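Side-chain contacts in flagellar hook-associated protein 3 (Bacillus cereus, PDB 5ZIY), which probably forms part of the junction between the flagellar hook and the filament: residues T189-T192 and F193-I196; V34-Q37 and T38-L42; T41-G44 and V45-S48; N172-G175 and I176-R179. One frame throughout, in Å; residues are numbered along the deposited sequence.

Contact 1. Residues T189-T192 and F193-I196; sequences TMET and FKTI. With ZN (zinc ion), chain E.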
loop_
_atom_site.group_PDB
_atom_site.type_symbol
_atom_site.label_atom_id
_atom_site.label_comp_id
_atom_site.label_asym_id
_atom_site.label_seq_id
_atom_site.Cartn_x
_atom_site.Cartn_y
_atom_site.Cartn_z
ATOM N N THR A 189 -9.732 -13.167 1.438
ATOM C CA THR A 189 -10.463 -13.401 2.681
ATOM C C THR A 189 -11.748 -12.544 2.811
ATOM O O THR A 189 -12.824 -13.074 3.121
ATOM C CB THR A 189 -9.549 -13.173 3.890
ATOM O OG1 THR A 189 -8.399 -14.033 3.763
ATOM C CG2 THR A 189 -10.293 -13.490 5.191
ATOM N N MET A 190 -11.637 -11.244 2.597
ATOM C CA MET A 190 -12.808 -10.367 2.688
ATOM C C MET A 190 -13.856 -10.792 1.688
ATOM O O MET A 190 -15.058 -10.797 1.962
ATOM C CB MET A 190 -12.455 -8.917 2.386
ATOM C CG MET A 190 -11.789 -8.182 3.475
ATOM S SD MET A 190 -12.743 -8.151 5.001
ATOM C CE MET A 190 -11.329 -7.779 6.062
ATOM N N GLU A 191 -13.402 -11.166 0.511
ATOM C CA GLU A 191 -14.333 -11.583 -0.549
ATOM C C GLU A 191 -15.029 -12.914 -0.209
ATOM O O GLU A 191 -16.178 -13.149 -0.609
ATOM C CB GLU A 191 -13.582 -11.682 -1.899
ATOM C CG GLU A 191 -13.121 -10.335 -2.483
ATOM C CD GLU A 191 -14.226 -9.565 -3.192
ATOM O OE1 GLU A 191 -15.423 -9.838 -2.917
ATOM O OE2 GLU A 191 -13.907 -8.694 -4.044
ATOM N N THR A 192 -14.312 -13.808 0.469
ATOM C CA THR A 192 -14.913 -15.049 0.954
ATOM C C THR A 192 -15.927 -14.733 2.050
ATOM O O THR A 192 -17.016 -15.299 2.051
ATOM C CB THR A 192 -13.862 -16.051 1.505
ATOM O OG1 THR A 192 -12.817 -16.221 0.554
ATOM C CG2 THR A 192 -14.462 -17.390 1.810
ATOM N N PHE A 193 -15.580 -13.829 2.961
ATOM C CA PHE A 193 -16.523 -13.436 4.023
ATOM C C PHE A 193 -17.831 -12.925 3.372
ATOM O O PHE A 193 -18.898 -13.357 3.780
ATOM C CB PHE A 193 -15.952 -12.390 5.002
ATOM C CG PHE A 193 -15.044 -12.959 6.092
ATOM C CD1 PHE A 193 -15.389 -14.090 6.809
ATOM C CD2 PHE A 193 -13.873 -12.317 6.420
ATOM C CE1 PHE A 193 -14.568 -14.575 7.797
ATOM C CE2 PHE A 193 -13.040 -12.808 7.425
ATOM C CZ PHE A 193 -13.380 -13.945 8.091
ATOM N N LYS A 194 -17.728 -12.053 2.357
ATOM C CA LYS A 194 -18.907 -11.509 1.642
ATOM C C LYS A 194 -19.810 -12.600 1.075
ATOM O O LYS A 194 -21.013 -12.555 1.247
ATOM C CB LYS A 194 -18.473 -10.574 0.499
ATOM C CG LYS A 194 -19.571 -9.626 0.032
ATOM C CD LYS A 194 -19.067 -8.679 -1.055
ATOM C CE LYS A 194 -20.234 -7.970 -1.727
ATOM N NZ LYS A 194 -19.769 -7.185 -2.898
ATOM N N THR A 195 -19.194 -13.590 0.428
ATOM C CA THR A 195 -19.908 -14.684 -0.233
ATOM C C THR A 195 -20.591 -15.556 0.795
ATOM O O THR A 195 -21.762 -15.853 0.643
ATOM C CB THR A 195 -18.977 -15.559 -1.113
ATOM O OG1 THR A 195 -18.279 -14.722 -2.020
ATOM C CG2 THR A 195 -19.817 -16.582 -1.951
ATOM N N ILE A 196 -19.884 -15.874 1.881
ATOM C CA ILE A 196 -20.480 -16.578 3.023
ATOM C C ILE A 196 -21.696 -15.794 3.570
ATOM O O ILE A 196 -22.778 -16.367 3.711
ATOM C CB ILE A 196 -19.455 -16.820 4.178
ATOM C CG1 ILE A 196 -18.358 -17.808 3.750
ATOM C CG2 ILE A 196 -20.166 -17.392 5.383
ATOM C CD1 ILE A 196 -17.114 -17.858 4.712
HETATM ZN ZN ZN E . -15.425 -7.406 -4.331
HETATM O O HOH W 1 -16.842 -8.679 -5.867
#

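Contact 2. Residues V34-Q37 and T38-L42; sequences VLTQ and TENTL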
loop_
_atom_site.group_PDB
_atom_site.type_symbol
_atom_site.label_atom_id
_atom_site.label_comp_id
_atom_site.label_asym_id
_atom_site.label_seq_id
_atom_site.Cartn_x
_atom_site.Cartn_y
_atom_site.Cartn_z
ATOM N N VAL A 34 -10.605 0.221 1.717
ATOM C CA VAL A 34 -9.276 0.541 2.217
ATOM C C VAL A 34 -8.228 -0.399 1.607
ATOM O O VAL A 34 -7.179 0.032 1.163
ATOM C CB VAL A 34 -9.268 0.455 3.736
ATOM C CG1 VAL A 34 -7.878 0.401 4.259
ATOM C CG2 VAL A 34 -10.016 1.672 4.318
ATOM N N LEU A 35 -8.557 -1.677 1.529
ATOM C CA LEU A 35 -7.724 -2.661 0.916
ATOM C C LEU A 35 -7.528 -2.482 -0.588
ATOM O O LEU A 35 -6.422 -2.664 -1.099
ATOM C CB LEU A 35 -8.281 -4.053 1.187
ATOM C CG LEU A 35 -8.246 -4.485 2.652
ATOM C CD1 LEU A 35 -8.938 -5.819 2.841
ATOM C CD2 LEU A 35 -6.800 -4.534 3.177
ATOM N N THR A 36 -8.578 -2.111 -1.294
ATOM C CA THR A 36 -8.423 -1.844 -2.723
ATOM C C THR A 36 -7.491 -0.678 -2.932
ATOM O O THR A 36 -6.583 -0.754 -3.746
ATOM C CB THR A 36 -9.780 -1.597 -3.361
ATOM O OG1 THR A 36 -10.525 -2.785 -3.184
ATOM C CG2 THR A 36 -9.678 -1.249 -4.863
ATOM N N GLN A 37 -7.659 0.367 -2.135
ATOM C CA GLN A 37 -6.833 1.556 -2.281
ATOM C C GLN A 37 -5.390 1.211 -1.987
ATOM O O GLN A 37 -4.488 1.675 -2.678
ATOM C CB GLN A 37 -7.322 2.684 -1.371
ATOM C CG GLN A 37 -8.609 3.350 -1.853
ATOM C CD GLN A 37 -8.863 4.733 -1.201
ATOM O OE1 GLN A 37 -7.930 5.517 -0.953
ATOM N NE2 GLN A 37 -10.129 5.027 -0.937
ATOM N N THR A 38 -5.179 0.401 -0.954
ATOM C CA THR A 38 -3.869 -0.056 -0.604
ATOM C C THR A 38 -3.230 -0.844 -1.744
ATOM O O THR A 38 -2.077 -0.609 -2.112
ATOM C CB THR A 38 -3.906 -0.916 0.674
ATOM O OG1 THR A 38 -4.578 -0.197 1.728
ATOM C CG2 THR A 38 -2.506 -1.280 1.099
ATOM N N GLU A 39 -3.973 -1.776 -2.310
ATOM C CA GLU A 39 -3.417 -2.628 -3.326
ATOM C C GLU A 39 -3.076 -1.829 -4.603
ATOM O O GLU A 39 -2.061 -2.087 -5.252
ATOM C CB GLU A 39 -4.408 -3.745 -3.605
ATOM C CG GLU A 39 -3.934 -4.754 -4.536
ATOM C CD GLU A 39 -5.015 -5.793 -4.841
ATOM O OE1 GLU A 39 -6.200 -5.450 -4.681
ATOM O OE2 GLU A 39 -4.671 -6.934 -5.220
ATOM N N ASN A 40 -3.933 -0.866 -4.936
ATOM C CA ASN A 40 -3.747 -0.010 -6.097
ATOM C C ASN A 40 -2.507 0.881 -5.923
ATOM O O ASN A 40 -1.775 1.092 -6.874
ATOM C CB ASN A 40 -5.001 0.862 -6.356
ATOM C CG ASN A 40 -6.179 0.078 -6.956
ATOM O OD1 ASN A 40 -6.063 -1.099 -7.325
ATOM N ND2 ASN A 40 -7.328 0.755 -7.088
ATOM N N THR A 41 -2.278 1.390 -4.706
ATOM C CA THR A 41 -1.106 2.190 -4.379
ATOM C C THR A 41 0.169 1.352 -4.511
ATOM O O THR A 41 1.160 1.774 -5.129
ATOM C CB THR A 41 -1.256 2.765 -2.958
ATOM O OG1 THR A 41 -2.486 3.501 -2.910
ATOM C CG2 THR A 41 -0.094 3.664 -2.553
ATOM N N LEU A 42 0.133 0.139 -3.987
ATOM C CA LEU A 42 1.258 -0.793 -4.113
ATOM C C LEU A 42 1.588 -1.142 -5.555
ATOM O O LEU A 42 2.789 -1.234 -5.903
ATOM C CB LEU A 42 1.021 -2.073 -3.276
ATOM C CG LEU A 42 1.127 -1.799 -1.773
ATOM C CD1 LEU A 42 0.400 -2.877 -1.008
ATOM C CD2 LEU A 42 2.635 -1.641 -1.255
#

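Contact 3. Residues T41-G44 and V45-S48; sequences TLQG and VLKS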
loop_
_atom_site.group_PDB
_atom_site.type_symbol
_atom_site.label_atom_id
_atom_site.label_comp_id
_atom_site.label_asym_id
_atom_site.label_seq_id
_atom_site.Cartn_x
_atom_site.Cartn_y
_atom_site.Cartn_z
ATOM N N THR A 41 -2.278 1.390 -4.706
ATOM C CA THR A 41 -1.106 2.190 -4.379
ATOM C C THR A 41 0.169 1.352 -4.511
ATOM O O THR A 41 1.160 1.774 -5.129
ATOM C CB THR A 41 -1.256 2.765 -2.958
ATOM O OG1 THR A 41 -2.486 3.501 -2.910
ATOM C CG2 THR A 41 -0.094 3.664 -2.553
ATOM N N LEU A 42 0.133 0.139 -3.987
ATOM C CA LEU A 42 1.258 -0.793 -4.113
ATOM C C LEU A 42 1.588 -1.142 -5.555
ATOM O O LEU A 42 2.789 -1.234 -5.903
ATOM C CB LEU A 42 1.021 -2.073 -3.276
ATOM C CG LEU A 42 1.127 -1.799 -1.773
ATOM C CD1 LEU A 42 0.400 -2.877 -1.008
ATOM C CD2 LEU A 42 2.635 -1.641 -1.255
ATOM N N GLN A 43 0.558 -1.323 -6.387
ATOM C CA GLN A 43 0.766 -1.633 -7.813
ATOM C C GLN A 43 1.368 -0.413 -8.530
ATOM O O GLN A 43 2.221 -0.546 -9.392
ATOM C CB GLN A 43 -0.505 -2.155 -8.520
ATOM C CG GLN A 43 -1.222 -3.354 -7.815
ATOM C CD GLN A 43 -0.976 -4.744 -8.386
ATOM O OE1 GLN A 43 -1.864 -5.629 -8.267
ATOM N NE2 GLN A 43 0.207 -4.972 -9.017
ATOM N N GLY A 44 0.964 0.780 -8.126
ATOM C CA GLY A 44 1.496 1.980 -8.664
ATOM C C GLY A 44 2.973 2.116 -8.305
ATOM O O GLY A 44 3.750 2.568 -9.143
ATOM N N VAL A 45 3.355 1.729 -7.079
ATOM C CA VAL A 45 4.760 1.701 -6.691
ATOM C C VAL A 45 5.534 0.635 -7.482
ATOM O O VAL A 45 6.589 0.930 -7.996
ATOM C CB VAL A 45 4.955 1.513 -5.174
ATOM C CG1 VAL A 45 6.488 1.492 -4.805
ATOM C CG2 VAL A 45 4.215 2.670 -4.348
ATOM N N LEU A 46 4.990 -0.582 -7.608
ATOM C CA LEU A 46 5.629 -1.663 -8.366
ATOM C C LEU A 46 5.966 -1.210 -9.790
ATOM O O LEU A 46 7.042 -1.445 -10.283
ATOM C CB LEU A 46 4.716 -2.876 -8.408
ATOM C CG LEU A 46 5.251 -4.286 -8.761
ATOM C CD1 LEU A 46 4.311 -5.375 -8.174
ATOM C CD2 LEU A 46 5.339 -4.511 -10.237
ATOM N N LYS A 47 5.025 -0.534 -10.427
ATOM C CA LYS A 47 5.175 -0.012 -11.791
ATOM C C LYS A 47 6.276 1.046 -11.836
ATOM O O LYS A 47 7.101 1.063 -12.763
ATOM C CB LYS A 47 3.840 0.642 -12.186
ATOM C CG LYS A 47 3.372 0.463 -13.552
ATOM C CD LYS A 47 1.827 0.466 -13.567
ATOM C CE LYS A 47 1.288 0.762 -14.960
ATOM N NZ LYS A 47 -0.188 0.951 -14.921
ATOM N N SER A 48 6.287 1.945 -10.833
ATOM C CA SER A 48 7.323 2.949 -10.766
ATOM C C SER A 48 8.747 2.337 -10.609
ATOM O O SER A 48 9.718 2.762 -11.250
ATOM C CB SER A 48 7.032 3.926 -9.611
ATOM O OG SER A 48 5.839 4.651 -9.893
#

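Contact 4. Residues N172-G175 and I176-R179; sequences NLDG and IINR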
loop_
_atom_site.group_PDB
_atom_site.type_symbol
_atom_site.label_atom_id
_atom_site.label_comp_id
_atom_site.label_asym_id
_atom_site.label_seq_id
_atom_site.Cartn_x
_atom_site.Cartn_y
_atom_site.Cartn_z
ATOM N N ASN A 172 14.237 -3.686 -2.767
ATOM C CA ASN A 172 13.089 -2.868 -2.367
ATOM C C ASN A 172 11.809 -3.298 -3.068
ATOM O O ASN A 172 10.783 -3.463 -2.434
ATOM C CB ASN A 172 13.350 -1.402 -2.660
ATOM C CG ASN A 172 14.509 -0.835 -1.872
ATOM O OD1 ASN A 172 14.867 -1.336 -0.810
ATOM N ND2 ASN A 172 15.083 0.256 -2.389
ATOM N N LEU A 173 11.901 -3.521 -4.377
ATOM C CA LEU A 173 10.767 -3.949 -5.188
ATOM C C LEU A 173 10.209 -5.305 -4.707
ATOM O O LEU A 173 8.982 -5.482 -4.632
ATOM C CB LEU A 173 11.198 -4.048 -6.650
ATOM C CG LEU A 173 10.195 -4.503 -7.696
ATOM C CD1 LEU A 173 8.911 -3.729 -7.539
ATOM C CD2 LEU A 173 10.784 -4.334 -9.083
ATOM N N ASP A 174 11.097 -6.236 -4.363
ATOM C CA ASP A 174 10.670 -7.530 -3.805
ATOM C C ASP A 174 9.899 -7.318 -2.501
ATOM O O ASP A 174 8.957 -8.021 -2.191
ATOM C CB ASP A 174 11.874 -8.422 -3.498
ATOM C CG ASP A 174 12.624 -8.869 -4.743
ATOM O OD1 ASP A 174 12.050 -8.822 -5.857
ATOM O OD2 ASP A 174 13.800 -9.290 -4.595
ATOM N N GLY A 175 10.342 -6.379 -1.700
ATOM C CA GLY A 175 9.561 -5.950 -0.537
ATOM C C GLY A 175 8.164 -5.447 -0.928
ATOM O O GLY A 175 7.198 -5.757 -0.267
ATOM N N ILE A 176 8.044 -4.711 -2.018
ATOM C CA ILE A 176 6.724 -4.181 -2.408
ATOM C C ILE A 176 5.864 -5.306 -3.003
ATOM O O ILE A 176 4.654 -5.369 -2.782
ATOM C CB ILE A 176 6.840 -3.080 -3.483
ATOM C CG1 ILE A 176 7.557 -1.835 -2.910
ATOM C CG2 ILE A 176 5.452 -2.813 -4.128
ATOM C CD1 ILE A 176 6.814 -1.089 -1.785
ATOM N N ILE A 177 6.490 -6.188 -3.759
ATOM C CA ILE A 177 5.742 -7.338 -4.320
ATOM C C ILE A 177 5.184 -8.234 -3.188
ATOM O O ILE A 177 4.034 -8.614 -3.213
ATOM C CB ILE A 177 6.598 -8.175 -5.250
ATOM C CG1 ILE A 177 6.987 -7.367 -6.501
ATOM C CG2 ILE A 177 5.886 -9.511 -5.618
ATOM C CD1 ILE A 177 8.080 -8.062 -7.380
ATOM N N ASN A 178 6.018 -8.598 -2.222
ATOM C CA ASN A 178 5.541 -9.409 -1.100
ATOM C C ASN A 178 4.401 -8.709 -0.357
ATOM O O ASN A 178 3.427 -9.364 0.045
ATOM C CB ASN A 178 6.660 -9.752 -0.118
ATOM C CG ASN A 178 7.719 -10.663 -0.729
ATOM O OD1 ASN A 178 7.458 -11.352 -1.705
ATOM N ND2 ASN A 178 8.932 -10.647 -0.163
ATOM N N ARG A 179 4.485 -7.394 -0.157
ATOM C CA ARG A 179 3.341 -6.725 0.507
ATOM C C ARG A 179 2.073 -6.768 -0.365
ATOM O O ARG A 179 0.943 -6.907 0.145
ATOM C CB ARG A 179 3.655 -5.279 0.886
ATOM C CG ARG A 179 2.517 -4.562 1.642
ATOM C CD ARG A 179 2.228 -5.209 2.994
ATOM N NE ARG A 179 3.364 -5.127 3.912
ATOM C CZ ARG A 179 3.627 -4.111 4.750
ATOM N NH1 ARG A 179 2.818 -3.037 4.806
ATOM N NH2 ARG A 179 4.704 -4.175 5.559
#

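Contact 1. Residues T189-T192 and F193-I196
The Phe193 ring and the Thr189 methyl lie side by side, with Thr189 CG2 3.6 Å from Phe193 CE2. Both residues sit on helix 162-204, which runs antiparallel to helix 8-60 in the helical rod of this flagellin relative, and they are one turn apart. Phe193 CG turns back beside its own backbone N (chi1 -81°), and the ring ends up obliquely next to Thr189 O and Met190 CA. Beyond this helix, Tyr128 meets the ring in a T-shaped stack, while Ile28 of helix 8-60 also touches it.

The other flat group, the Glu191 carboxylate, serves a zinc ion. The side chain bends at chi2 (-80°), and its two oxygens are unequal: OE2 is the metal ligand, while OE1 stands 2.8 Å from the zinc. A water also bound to the metal makes a weak bond to OE1. Lys194, stretched out along its length, holds its NZ 5.1 Å from Glu191 OE1, so any attraction between these opposite charges acts without contact.

Thr192 CG2 touches Ile196 CD1 at 4.0 Å; its hydroxyl turns back to Asn188 O. Glu191 O accepts twice, from Thr195 N and Thr195 OG1 on opposite faces of its plane, the hydroxyl at 3.0 Å. On the metal side, Glu191 OE2 lies 2.0 Å from the zinc.

Contact 2. Residues V34-Q37 and T38-L42
With chi1 at -53° and -56°, Thr38 and Thr41 each swing the hydroxyl round to the side of their own backbone N, which points each OG1 back along helix 8-60 at the carbonyl one turn earlier. Thr38 OG1 donates to Val34 O at 2.7 Å, and Thr41 OG1 repeats the bond on Gln37 O at the same 2.7 Å. Each carbonyl also takes the backbone N-H of the same threonine, and the two donors reach it from opposite faces of its plane. The Thr38 hydroxyl stands well above the plane of Val34 O, 38° out of it; the Thr41 hydroxyl is tilted somewhat less over Gln37 O.

Thr36 and Asn40 form the other pairing, side by side and pointing the same way. The Thr36 methyl, CG2, is 3.8 Å from Asn40 ND2, and the Asn40 amide carbon CG comes to 3.3 Å from Thr36 O, whose hydrogen bond comes from the Asn40 backbone N. The Thr36 hydroxyl looks the other way, to Lys32 O. Glu39 puts its CB 3.4 Å from Leu35 O and then runs out extended, its side chain about 3 Å from a bound zinc ion at the nearest atoms.

Thr38 and Thr41 are buried, Thr38 packing on Ile96 and Thr41 on Phe97 and Thr89. By bonding inward, each of these two hydroxyls is satisfied by a carbonyl of its own helix.

Contact 3. Residues T41-G44 and V45-S48
Val45 meets the preceding turn through one methyl: CG2 lies beside its own backbone N and comes to 3.3 Å from Thr41 O, the oxygen that also accepts the Val45 N-H. CG1 is anti to that N (chi1 180°), which leaves CG2 as the touching methyl, and CB rests 3.6 Å from Leu42 O.

Leu46 follows with its CB near two carbonyl oxygens, those of Leu42 and Gln43. Its CG is anti to the backbone N (chi1 -162°), and this swings the isobutyl group back beside Gln43, where Leu46 CD1 and Gln43 NE2 are 4.2 Å apart. That is a loose meeting of a methyl with an amide, and the firm tie here is the backbone bond from Leu46 N to Leu42 O.

At Lys47 the touch is again at the root of the side chain, CB being 3.4 Å from Gln43 O; the rest of the chain bends at chi2 and leads away from the helix turn. Ser48 comes back to Gly44, which takes part through its backbone. Ser48 N donates to Gly44 O at 3.1 Å, and Ser48 OG lies 3.0 Å from the same oxygen.

The stretch sits in helix 8-60 with a helix on each of two sides. Val45 and Ser48 pack on helix 67-87, at Leu86 and at Ile79 and Val83, whereas Leu42 and Leu46 lie on helix 162-204, and Thr41 reaches the loop residues Thr89, Ile96 and Phe97.

Contact 4. Residues N172-G175 and I176-R179
Leu173 and Ile177 touch one turn apart on helix 162-204, a long member of the antiparallel helical bundle, their side chains lying askew to each other. Leu173 places CG anti to its backbone N (chi1 179°), whereas Ile177 keeps CG1 beside its own N and then extends. The extended end carries Ile177 CD1 to 4.2 Å from Leu173 CG, while CG1 passes Leu173 O at 3.3 Å. Both residues press on Leu46 of helix 8-60.

Ile176 takes the other isoleucine shape, bent at chi2 (-65°). Its CG1 stays 3.6 Å from Asn172 O, and the side chain faces Leu139 and Leu140 of helix 137-155. The Ile176 amide is shared, giving its main bond to Asn172 O and a weak one to Leu173 O, whereas Ile177 N reaches Leu173 O at 2.7 Å.

Arg179 starts out anti to its N and folds at chi2 and chi3, which takes the guanidinium away from this turn; a long, weak ion pair joins NE to Glu182. Asn178 stays beside the helix wall: its amide carbon CG lies 3.3 Å from Asp174 O, which accepts the Asn178 backbone N-H in a nearly straight bond of 171°.

Overall arrangement
Two antiparallel helices carry everything: contacts 2 and 3 follow one another on helix 8-60 and share Thr41 and Leu42, while contacts 4 and 1 lie on helix 162-204. Contact 4 faces contact 3, their centres 10 Å apart, with Leu46 CD1 3.7 Å from Ile177 CG1 and Leu42 CD1 3.8 Å from Arg179 CG. Further along, contact 1 meets contact 2 where Met190 CG packs 3.8 Å from Leu35 CD1, although their centres are 18 Å apart. Contacts 1 and 4 do not touch, nearest atoms being about 12 Å apart. A zinc ion is bound by Glu191 in contact 1, and a different one lies about 3 Å from the Glu39 side chain in contact 2.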